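Local coordinates for sister chromatid cohesion protein (Chaetomium thermophilum, PDB 5T8V) that probably acts as a cohesin loader that binds chromatin, the part described here being the C-terminal HEAT-repeat region of Scc2, at residues A612-N615 with I616-S620. Numbering follows the deposited sequence.
Sequences AILN and ILLNS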
loop_
_atom_site.group_PDB
_atom_site.type_symbol
_atom_site.label_atom_id
_atom_site.label_comp_id
_atom_site.label_asym_id
_atom_site.label_seq_id
_atom_site.Cartn_x
_atom_site.Cartn_y
_atom_site.Cartn_z
ATOM N N ALA A 612 -7.157 5.385 16.075
ATOM C CA ALA A 612 -5.960 6.211 15.967
ATOM C C ALA A 612 -4.824 5.435 15.314
ATOM O O ALA A 612 -4.325 5.812 14.247
ATOM C CB ALA A 612 -5.544 6.716 17.349
ATOM N N ILE A 613 -4.423 4.319 15.927
ATOM C CA ILE A 613 -3.250 3.618 15.418
ATOM C C ILE A 613 -3.518 3.089 14.019
ATOM O O ILE A 613 -2.612 3.068 13.175
ATOM C CB ILE A 613 -2.807 2.505 16.393
ATOM C CG1 ILE A 613 -3.947 1.523 16.671
ATOM C CG2 ILE A 613 -2.291 3.136 17.688
ATOM C CD1 ILE A 613 -3.597 0.435 17.673
ATOM N N LEU A 614 -4.763 2.707 13.726
ATOM C CA LEU A 614 -5.088 2.270 12.374
ATOM C C LEU A 614 -4.703 3.345 11.366
ATOM O O LEU A 614 -4.063 3.061 10.346
ATOM C CB LEU A 614 -6.574 1.927 12.271
ATOM C CG LEU A 614 -7.077 1.504 10.886
ATOM C CD1 LEU A 614 -6.272 0.339 10.329
ATOM C CD2 LEU A 614 -8.558 1.149 10.945
ATOM N N ASN A 615 -5.050 4.601 11.658
ATOM C CA ASN A 615 -4.634 5.694 10.788
ATOM C C ASN A 615 -3.120 5.708 10.632
ATOM O O ASN A 615 -2.601 5.749 9.510
ATOM C CB ASN A 615 -5.143 7.027 11.338
ATOM C CG ASN A 615 -6.622 7.230 11.081
ATOM O OD1 ASN A 615 -7.011 8.013 10.216
ATOM N ND2 ASN A 615 -7.456 6.509 11.820
ATOM N N ILE A 616 -2.392 5.643 11.751
ATOM C CA ILE A 616 -0.934 5.606 11.684
ATOM C C ILE A 616 -0.491 4.528 10.710
ATOM O O ILE A 616 0.431 4.729 9.909
ATOM C CB ILE A 616 -0.337 5.385 13.088
ATOM C CG1 ILE A 616 -0.391 6.687 13.890
ATOM C CG2 ILE A 616 1.104 4.868 13.004
ATOM C CD1 ILE A 616 -0.053 6.527 15.357
ATOM N N LEU A 617 -1.153 3.373 10.751
ATOM C CA LEU A 617 -0.800 2.291 9.843
ATOM C C LEU A 617 -1.116 2.673 8.402
ATOM O O LEU A 617 -0.259 2.559 7.517
ATOM C CB LEU A 617 -1.544 1.020 10.248
ATOM C CG LEU A 617 -0.971 -0.298 9.734
ATOM C CD1 LEU A 617 0.389 -0.578 10.365
ATOM C CD2 LEU A 617 -1.944 -1.432 10.018
ATOM N N LEU A 618 -2.335 3.156 8.155
ATOM C CA LEU A 618 -2.742 3.485 6.792
ATOM C C LEU A 618 -1.798 4.507 6.172
ATOM O O LEU A 618 -1.274 4.299 5.072
ATOM C CB LEU A 618 -4.182 4.000 6.792
ATOM C CG LEU A 618 -5.249 2.933 7.064
ATOM C CD1 LEU A 618 -6.570 3.558 7.496
ATOM C CD2 LEU A 618 -5.459 2.063 5.837
ATOM N N ASN A 619 -1.550 5.615 6.876
ATOM C CA ASN A 619 -0.657 6.639 6.349
ATOM C C ASN A 619 0.760 6.121 6.148
ATOM O O ASN A 619 1.518 6.714 5.373
ATOM C CB ASN A 619 -0.634 7.855 7.276
ATOM C CG ASN A 619 -1.952 8.606 7.283
ATOM O OD1 ASN A 619 -2.329 9.229 6.290
ATOM N ND2 ASN A 619 -2.656 8.556 8.409
ATOM N N SER A 620 1.140 5.033 6.819
ATOM C CA SER A 620 2.472 4.473 6.632
ATOM C C SER A 620 2.563 3.575 5.405
ATOM O O SER A 620 3.613 2.964 5.184
ATOM C CB SER A 620 2.904 3.695 7.878
ATOM O OG SER A 620 2.216 2.462 7.977
#
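Leu618 lays its CD1 methyl against CG of Leu614 one turn earlier, the two carbons 4.0 Å apart and the two side chains meeting at a slant. The torsions account for the meeting: in Leu618 CG stands beside the backbone N (chi1 -71°), which turns the isobutyl group back along the helix, while in Leu614 CG, anti to the backbone N (chi1 178°), swings forward along the helix to meet it. Beneath this apolar pair, Leu618 N donates to Leu614 O at 2.8 Å, one of four successive i to i+4 backbone bonds that begin with Ile616 N to Ala612 O and end with Asn619 N to Asn615 O.

On the more open side of the helix, the Asn619 carboxamide folds back over the preceding turn. Its ND2 lies 3.0 Å from Asn615 O in a weak, bent bond (125° at the hydrogen), supplementing the straight 2.8 Å bond from Asn619 N to the same Asn615 O. Asn615 instead sends its own ND2 back to Gly611 O, so both amides turn toward carbonyls four residues earlier. Farther along the chain, Ser620 OG and Ser620 N both donate to Leu617 O, giving that carbonyl two donors, and Ser620 OG is also hydrogen-bonded to Ser632 OG.

Helix 610-619 is a short element of the predominantly helical HEAT-repeat solenoid, and its side chains are shared among three neighbours. Ile613, Leu614 and Ile616 pack on helix 446-474, Leu617 and Leu618 on helix 628-642, while the Leu614-Leu618 pair also reaches Val653 and Leu656 of helix 652-660.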